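Local coordinates for malonyl coenzyme A-acyl carrier protein transacylase (PDB 2H1Y) that probably transfers the malonyl group from malonyl-CoA to holo acyl carrier protein, supplying malonyl-ACP for fatty acid synthesis, at residues M13-C26 with R276-L289. Numbering follows the deposited sequence.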
ATOM      1  N   MET A  13     -26.371  -0.106   2.291  1.00 67.25           N
ATOM      2  CA  MET A  13     -25.182  -0.394   1.474  1.00 66.29           C
ATOM      3  C   MET A  13     -24.028  -1.007   2.248  1.00 64.48           C
ATOM      4  O   MET A  13     -24.087  -1.134   3.460  1.00 64.84           O
ATOM      5  CB  MET A  13     -24.712   0.873   0.756  1.00 66.48           C
ATOM      6  CG  MET A  13     -25.550   1.240  -0.449  1.00 66.59           C
ATOM      7  SD  MET A  13     -25.500   3.024  -0.641  1.00 68.82           S
ATOM      8  CE  MET A  13     -24.739   3.293  -2.269  1.00 69.07           C
ATOM      9  N   GLN A  14     -22.971  -1.377   1.531  1.00 62.43           N
ATOM     10  CA  GLN A  14     -21.890  -2.189   2.089  1.00 60.02           C
ATOM     11  C   GLN A  14     -20.567  -1.772   1.537  1.00 58.13           C
ATOM     12  O   GLN A  14     -20.489  -1.297   0.405  1.00 58.32           O
ATOM     13  CB  GLN A  14     -22.083  -3.632   1.715  1.00 60.21           C
ATOM     14  CG  GLN A  14     -23.146  -4.307   2.498  1.00 61.17           C
ATOM     15  CD  GLN A  14     -23.170  -5.755   2.175  1.00 62.82           C
ATOM     16  OE1 GLN A  14     -22.983  -6.141   1.022  1.00 63.55           O
ATOM     17  NE2 GLN A  14     -23.373  -6.582   3.186  1.00 64.55           N
ATOM     18  N   TYR A  15     -19.514  -1.990   2.312  1.00 55.53           N
ATOM     19  CA  TYR A  15     -18.259  -1.323   2.010  1.00 52.96           C
ATOM     20  C   TYR A  15     -17.007  -2.196   2.061  1.00 51.35           C
ATOM     21  O   TYR A  15     -16.952  -3.209   2.776  1.00 51.06           O
ATOM     22  CB  TYR A  15     -18.107  -0.087   2.901  1.00 52.49           C
ATOM     23  CG  TYR A  15     -18.231  -0.372   4.365  1.00 51.80           C
ATOM     24  CD1 TYR A  15     -17.098  -0.631   5.139  1.00 50.96           C
ATOM     25  CD2 TYR A  15     -19.475  -0.374   4.993  1.00 50.87           C
ATOM     26  CE1 TYR A  15     -17.197  -0.895   6.507  1.00 51.59           C
ATOM     27  CE2 TYR A  15     -19.593  -0.645   6.373  1.00 51.32           C
ATOM     28  CZ  TYR A  15     -18.449  -0.904   7.129  1.00 52.50           C
ATOM     29  OH  TYR A  15     -18.546  -1.174   8.495  1.00 51.62           O
ATOM     30  N   ALA A  16     -16.021  -1.782   1.270  1.00 49.21           N
ATOM     31  CA  ALA A  16     -14.660  -2.310   1.346  1.00 47.47           C
ATOM     32  C   ALA A  16     -13.647  -1.238   1.804  1.00 46.04           C
ATOM     33  O   ALA A  16     -13.881  -0.029   1.672  1.00 45.32           O
ATOM     34  CB  ALA A  16     -14.247  -2.916   0.016  1.00 47.14           C
ATOM     35  N   LEU A  17     -12.528  -1.702   2.349  1.00 44.56           N
ATOM     36  CA  LEU A  17     -11.474  -0.817   2.838  1.00 43.49           C
ATOM     37  C   LEU A  17     -10.303  -0.855   1.867  1.00 43.06           C
ATOM     38  O   LEU A  17      -9.963  -1.919   1.345  1.00 43.11           O
ATOM     39  CB  LEU A  17     -11.014  -1.255   4.233  1.00 42.97           C
ATOM     40  CG  LEU A  17     -11.738  -0.821   5.512  1.00 42.05           C
ATOM     41  CD1 LEU A  17     -13.227  -0.644   5.362  1.00 43.05           C
ATOM     42  CD2 LEU A  17     -11.459  -1.800   6.631  1.00 42.85           C
ATOM     43  N   LEU A  18      -9.697   0.303   1.616  1.00 42.20           N
ATOM     44  CA  LEU A  18      -8.531   0.367   0.755  1.00 41.06           C
ATOM     45  C   LEU A  18      -7.362   0.963   1.519  1.00 40.64           C
ATOM     46  O   LEU A  18      -7.503   2.018   2.154  1.00 41.22           O
ATOM     47  CB  LEU A  18      -8.835   1.191  -0.496  1.00 40.86           C
ATOM     48  CG  LEU A  18      -9.978   0.771  -1.412  1.00 40.39           C
ATOM     49  CD1 LEU A  18     -10.240   1.857  -2.433  1.00 39.89           C
ATOM     50  CD2 LEU A  18      -9.639  -0.508  -2.122  1.00 41.55           C
ATOM     51  N   PHE A  19      -6.215   0.294   1.431  1.00 39.43           N
ATOM     52  CA  PHE A  19      -5.003   0.695   2.123  1.00 38.53           C
ATOM     53  C   PHE A  19      -3.872   1.055   1.127  1.00 39.73           C
ATOM     54  O   PHE A  19      -3.349   0.182   0.386  1.00 39.53           O
ATOM     55  CB  PHE A  19      -4.562  -0.402   3.107  1.00 37.24           C
ATOM     56  CG  PHE A  19      -5.472  -0.548   4.287  1.00 35.87           C
ATOM     57  CD1 PHE A  19      -6.556  -1.412   4.242  1.00 33.78           C
ATOM     58  CD2 PHE A  19      -5.272   0.222   5.445  1.00 35.50           C
ATOM     59  CE1 PHE A  19      -7.425  -1.525   5.330  1.00 34.45           C
ATOM     60  CE2 PHE A  19      -6.119   0.112   6.539  1.00 33.61           C
ATOM     61  CZ  PHE A  19      -7.211  -0.771   6.485  1.00 34.62           C
ATOM     62  N   PRO A  20      -3.463   2.345   1.121  1.00 40.06           N
ATOM     63  CA  PRO A  20      -2.505   2.795   0.134  1.00 40.43           C
ATOM     64  C   PRO A  20      -1.098   2.393   0.520  1.00 40.83           C
ATOM     65  O   PRO A  20      -0.853   2.067   1.681  1.00 40.62           O
ATOM     66  CB  PRO A  20      -2.664   4.321   0.160  1.00 40.88           C
ATOM     67  CG  PRO A  20      -3.212   4.663   1.479  1.00 39.24           C
ATOM     68  CD  PRO A  20      -3.855   3.423   2.045  1.00 39.92           C
ATOM     69  N   GLY A  21      -0.209   2.411  -0.467  1.00 41.60           N
ATOM     70  CA  GLY A  21       1.195   2.087  -0.319  1.00 42.62           C
ATOM     71  C   GLY A  21       2.062   3.246  -0.763  1.00 44.07           C
ATOM     72  O   GLY A  21       1.667   4.409  -0.688  1.00 43.75           O
ATOM     73  N   GLN A  22       3.258   2.928  -1.226  1.00 45.82           N
ATOM     74  CA  GLN A  22       4.278   3.931  -1.470  1.00 47.54           C
ATOM     75  C   GLN A  22       3.891   4.903  -2.598  1.00 47.80           C
ATOM     76  O   GLN A  22       3.302   4.487  -3.601  1.00 47.90           O
ATOM     77  CB  GLN A  22       5.620   3.245  -1.732  1.00 48.14           C
ATOM     78  CG  GLN A  22       6.814   4.011  -1.166  1.00 52.01           C
ATOM     79  CD  GLN A  22       7.940   3.082  -0.731  1.00 57.59           C
ATOM     80  OE1 GLN A  22       7.714   2.029  -0.102  1.00 57.29           O
ATOM     81  NE2 GLN A  22       9.171   3.464  -1.074  1.00 60.96           N
ATOM     82  N   GLY A  23       4.232   6.187  -2.415  1.00 48.06           N
ATOM     83  CA  GLY A  23       3.722   7.288  -3.241  1.00 48.10           C
ATOM     84  C   GLY A  23       2.588   8.131  -2.629  1.00 48.46           C
ATOM     85  O   GLY A  23       2.196   9.164  -3.201  1.00 48.65           O
ATOM     86  N   SER A  24       2.057   7.711  -1.476  1.00 48.22           N
ATOM     87  CA  SER A  24       0.965   8.423  -0.808  1.00 48.28           C
ATOM     88  C   SER A  24       1.421   9.174   0.454  1.00 48.96           C
ATOM     89  O   SER A  24       0.689  10.001   1.006  1.00 48.44           O
ATOM     90  CB  SER A  24      -0.176   7.460  -0.490  1.00 48.47           C
ATOM     91  OG  SER A  24       0.242   6.411   0.363  1.00 48.79           O
ATOM     92  N   GLN A  25       2.642   8.898   0.903  1.00 49.63           N
ATOM     93  CA  GLN A  25       3.226   9.682   1.981  1.00 50.80           C
ATOM     94  C   GLN A  25       3.349  11.144   1.556  1.00 51.84           C
ATOM     95  O   GLN A  25       3.518  11.450   0.371  1.00 51.71           O
ATOM     96  CB  GLN A  25       4.594   9.129   2.420  1.00 50.57           C
ATOM     97  CG  GLN A  25       5.761   9.494   1.512  1.00 49.68           C
ATOM     98  CD  GLN A  25       5.789   8.680   0.243  1.00 49.88           C
ATOM     99  OE1 GLN A  25       4.868   7.910  -0.046  1.00 50.28           O
ATOM    100  NE2 GLN A  25       6.853   8.835  -0.524  1.00 49.47           N
ATOM    101  N   CYS A  26       3.261  12.039   2.540  1.00 52.97           N
ATOM    102  CA  CYS A  26       3.299  13.459   2.289  1.00 54.11           C
ATOM    103  C   CYS A  26       3.684  14.221   3.541  1.00 54.26           C
ATOM    104  O   CYS A  26       3.388  13.788   4.650  1.00 54.00           O
ATOM    105  CB  CYS A  26       1.941  13.928   1.820  1.00 54.17           C
ATOM    106  SG  CYS A  26       2.144  15.296   0.740  1.00 59.21           S
ATOM    107  N   ARG A 276     -19.056  -6.880  -5.118  1.00 50.98           N
ATOM    108  CA  ARG A 276     -19.433  -7.292  -3.759  1.00 50.05           C
ATOM    109  C   ARG A 276     -19.700  -6.112  -2.819  1.00 49.55           C
ATOM    110  O   ARG A 276     -20.096  -6.320  -1.675  1.00 50.17           O
ATOM    111  CB  ARG A 276     -18.371  -8.225  -3.152  1.00 50.04           C
ATOM    112  CG  ARG A 276     -17.770  -9.251  -4.139  1.00 49.81           C
ATOM    113  CD  ARG A 276     -16.501  -9.849  -3.566  1.00 48.63           C
ATOM    114  NE  ARG A 276     -16.736 -10.318  -2.207  1.00 49.10           N
ATOM    115  CZ  ARG A 276     -15.781 -10.620  -1.333  1.00 49.56           C
ATOM    116  NH1 ARG A 276     -14.501 -10.496  -1.665  1.00 48.35           N
ATOM    117  NH2 ARG A 276     -16.111 -11.042  -0.116  1.00 48.77           N
ATOM    118  N   VAL A 277     -19.478  -4.884  -3.276  1.00 48.74           N
ATOM    119  CA  VAL A 277     -19.721  -3.696  -2.422  1.00 48.49           C
ATOM    120  C   VAL A 277     -20.340  -2.504  -3.180  1.00 48.24           C
ATOM    121  O   VAL A 277     -20.370  -2.493  -4.401  1.00 48.87           O
ATOM    122  CB  VAL A 277     -18.421  -3.209  -1.701  1.00 47.98           C
ATOM    123  CG1 VAL A 277     -17.849  -4.281  -0.800  1.00 46.98           C
ATOM    124  CG2 VAL A 277     -17.402  -2.796  -2.708  1.00 47.82           C
ATOM    125  N   ASP A 278     -20.800  -1.497  -2.444  1.00 48.18           N
ATOM    126  CA  ASP A 278     -21.349  -0.270  -3.032  1.00 47.62           C
ATOM    127  C   ASP A 278     -20.395   0.917  -2.958  1.00 47.81           C
ATOM    128  O   ASP A 278     -20.592   1.933  -3.655  1.00 48.46           O
ATOM    129  CB  ASP A 278     -22.650   0.085  -2.342  1.00 47.27           C
ATOM    130  CG  ASP A 278     -23.618  -1.068  -2.346  1.00 47.98           C
ATOM    131  OD1 ASP A 278     -24.108  -1.396  -3.443  1.00 48.39           O
ATOM    132  OD2 ASP A 278     -23.854  -1.675  -1.266  1.00 47.47           O
ATOM    133  N   ILE A 279     -19.350   0.789  -2.143  1.00 46.94           N
ATOM    134  CA  ILE A 279     -18.501   1.930  -1.828  1.00 46.04           C
ATOM    135  C   ILE A 279     -17.188   1.491  -1.196  1.00 45.64           C
ATOM    136  O   ILE A 279     -17.111   0.413  -0.607  1.00 45.31           O
ATOM    137  CB  ILE A 279     -19.256   2.921  -0.887  1.00 46.36           C
ATOM    138  CG1 ILE A 279     -18.535   4.266  -0.815  1.00 45.22           C
ATOM    139  CG2 ILE A 279     -19.535   2.291   0.509  1.00 45.56           C
ATOM    140  CD1 ILE A 279     -19.472   5.414  -0.460  1.00 46.68           C
ATOM    141  N   PHE A 280     -16.171   2.337  -1.325  1.00 44.71           N
ATOM    142  CA  PHE A 280     -14.842   2.038  -0.836  1.00 44.48           C
ATOM    143  C   PHE A 280     -14.428   3.116   0.146  1.00 44.09           C
ATOM    144  O   PHE A 280     -14.756   4.284  -0.058  1.00 43.37           O
ATOM    145  CB  PHE A 280     -13.843   2.037  -1.997  1.00 44.94           C
ATOM    146  CG  PHE A 280     -13.956   0.847  -2.912  1.00 46.09           C
ATOM    147  CD1 PHE A 280     -14.743   0.905  -4.059  1.00 47.35           C
ATOM    148  CD2 PHE A 280     -13.254  -0.337  -2.638  1.00 46.73           C
ATOM    149  CE1 PHE A 280     -14.846  -0.213  -4.924  1.00 47.85           C
ATOM    150  CE2 PHE A 280     -13.346  -1.451  -3.489  1.00 45.62           C
ATOM    151  CZ  PHE A 280     -14.143  -1.386  -4.636  1.00 45.64           C
ATOM    152  N   PHE A 281     -13.707   2.738   1.206  1.00 43.90           N
ATOM    153  CA  PHE A 281     -13.060   3.737   2.071  1.00 43.67           C
ATOM    154  C   PHE A 281     -11.539   3.653   1.934  1.00 43.41           C
ATOM    155  O   PHE A 281     -10.935   2.637   2.272  1.00 44.59           O
ATOM    156  CB  PHE A 281     -13.464   3.600   3.554  1.00 43.73           C
ATOM    157  CG  PHE A 281     -14.936   3.695   3.819  1.00 44.04           C
ATOM    158  CD1 PHE A 281     -15.532   2.838   4.723  1.00 45.43           C
ATOM    159  CD2 PHE A 281     -15.729   4.628   3.177  1.00 47.12           C
ATOM    160  CE1 PHE A 281     -16.892   2.906   4.995  1.00 45.99           C
ATOM    161  CE2 PHE A 281     -17.098   4.715   3.438  1.00 47.08           C
ATOM    162  CZ  PHE A 281     -17.678   3.852   4.354  1.00 47.09           C
ATOM    163  N   GLU A 282     -10.908   4.700   1.428  1.00 42.78           N
ATOM    164  CA  GLU A 282      -9.450   4.715   1.418  1.00 42.44           C
ATOM    165  C   GLU A 282      -8.998   5.184   2.794  1.00 42.79           C
ATOM    166  O   GLU A 282      -9.155   6.369   3.112  1.00 42.98           O
ATOM    167  CB  GLU A 282      -8.881   5.623   0.319  1.00 41.71           C
ATOM    168  CG  GLU A 282      -7.387   5.423   0.104  1.00 41.33           C
ATOM    169  CD  GLU A 282      -6.836   6.048  -1.170  1.00 42.00           C
ATOM    170  OE1 GLU A 282      -5.641   5.845  -1.450  1.00 42.72           O
ATOM    171  OE2 GLU A 282      -7.575   6.738  -1.899  1.00 42.09           O
ATOM    172  N   LEU A 283      -8.447   4.265   3.603  1.00 42.36           N
ATOM    173  CA  LEU A 283      -7.977   4.602   4.954  1.00 41.67           C
ATOM    174  C   LEU A 283      -6.522   4.996   4.980  1.00 42.24           C
ATOM    175  O   LEU A 283      -5.645   4.195   4.652  1.00 41.90           O
ATOM    176  CB  LEU A 283      -8.203   3.462   5.939  1.00 41.02           C
ATOM    177  CG  LEU A 283      -9.633   2.971   6.047  1.00 39.64           C
ATOM    178  CD1 LEU A 283      -9.677   1.856   7.052  1.00 36.54           C
ATOM    179  CD2 LEU A 283     -10.556   4.102   6.429  1.00 40.09           C
ATOM    180  N   GLY A 284      -6.263   6.233   5.384  1.00 42.71           N
ATOM    181  CA  GLY A 284      -4.903   6.732   5.428  1.00 43.77           C
ATOM    182  C   GLY A 284      -4.735   7.973   4.593  1.00 44.91           C
ATOM    183  O   GLY A 284      -5.715   8.573   4.143  1.00 45.72           O
ATOM    184  N   CYS A 285      -3.489   8.371   4.374  1.00 45.72           N
ATOM    185  CA  CYS A 285      -3.226   9.600   3.654  1.00 45.53           C
ATOM    186  C   CYS A 285      -3.351   9.482   2.129  1.00 45.40           C
ATOM    187  O   CYS A 285      -3.110   8.424   1.559  1.00 45.59           O
ATOM    188  CB  CYS A 285      -1.849  10.118   4.023  1.00 45.25           C
ATOM    189  SG  CYS A 285      -1.309  11.442   2.939  1.00 47.48           S
ATOM    190  N   GLY A 286      -3.698  10.606   1.498  1.00 45.45           N
ATOM    191  CA  GLY A 286      -3.694  10.782   0.050  1.00 44.74           C
ATOM    192  C   GLY A 286      -4.996  10.346  -0.588  1.00 44.55           C
ATOM    193  O   GLY A 286      -5.960  10.016   0.113  1.00 45.52           O
ATOM    194  N   SER A 287      -5.006  10.308  -1.918  1.00 43.64           N
ATOM    195  CA  SER A 287      -6.134   9.770  -2.676  1.00 43.00           C
ATOM    196  C   SER A 287      -5.693   8.946  -3.884  1.00 41.88           C
ATOM    197  O   SER A 287      -6.444   8.832  -4.865  1.00 41.38           O
ATOM    198  CB  SER A 287      -7.024  10.907  -3.153  1.00 43.26           C
ATOM    199  OG  SER A 287      -7.469  11.636  -2.037  1.00 45.91           O
ATOM    200  N   VAL A 288      -4.483   8.386  -3.799  1.00 40.69           N
ATOM    201  CA  VAL A 288      -3.917   7.499  -4.827  1.00 39.74           C
ATOM    202  C   VAL A 288      -4.857   6.358  -5.255  1.00 40.03           C
ATOM    203  O   VAL A 288      -5.044   6.112  -6.455  1.00 39.94           O
ATOM    204  CB  VAL A 288      -2.565   6.906  -4.371  1.00 39.94           C
ATOM    205  CG1 VAL A 288      -1.957   6.018  -5.473  1.00 36.63           C
ATOM    206  CG2 VAL A 288      -1.580   8.046  -3.886  1.00 37.65           C
ATOM    207  N   LEU A 289      -5.460   5.673  -4.295  1.00 40.10           N
ATOM    208  CA  LEU A 289      -6.351   4.576  -4.657  1.00 41.09           C
ATOM    209  C   LEU A 289      -7.743   5.087  -5.096  1.00 42.05           C
ATOM    210  O   LEU A 289      -8.390   4.487  -5.972  1.00 42.36           O
ATOM    211  CB  LEU A 289      -6.424   3.526  -3.548  1.00 41.05           C
ATOM    212  CG  LEU A 289      -5.470   2.322  -3.532  1.00 40.51           C
ATOM    213  CD1 LEU A 289      -4.045   2.588  -3.995  1.00 39.19           C
ATOM    214  CD2 LEU A 289      -5.468   1.620  -2.179  1.00 40.48           C
TER
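Two neighbouring parallel strands, 15-19 and 279-283, meet in the central sheet of the acyltransferase fold. Ala16 N donates to Ile279 O (3.1 Å) and Ala16 O accepts from Phe281 N; Leu18 repeats the pattern, its N bonded to Phe281 O and its O to Leu283 N (2.8 Å). Just before the strands, Asp278 grips Gln14 at two backbone atoms: Gln14 O accepts from Asp278 N, and Gln14 N donates to the anti lone pair of Asp278 OD2 (2.9 Å), a bent bond at 136°.

On one face of the sheet, Phe281 CE1 sits over the Tyr15 ring, 3.5 Å from its CD1, with the ring planes inclined at 37°. Farther along, Leu283 CD1 touches both Leu17 CG and, at 3.6 Å, Phe19 CZ. On the other face, Leu18 lays both methyls against Phe280, CD1 reaching CB at 3.6 Å, and Ala16 CB touches the same ring. Glu282, its CG anti to the backbone N (chi1 -168°), extends so that OE1 receives Leu289 N (2.9 Å) at the start of helix 288-294 and also touches the Pro20 ring; OE2 takes Lys290 N.

Strand 99-102 flanks 15-19 and strand 301-304 flanks 279-283, so the pair lies inside the sheet. Helix 69-90 covers the Leu17 and Leu283 face, where Tyr84 meets both leucines.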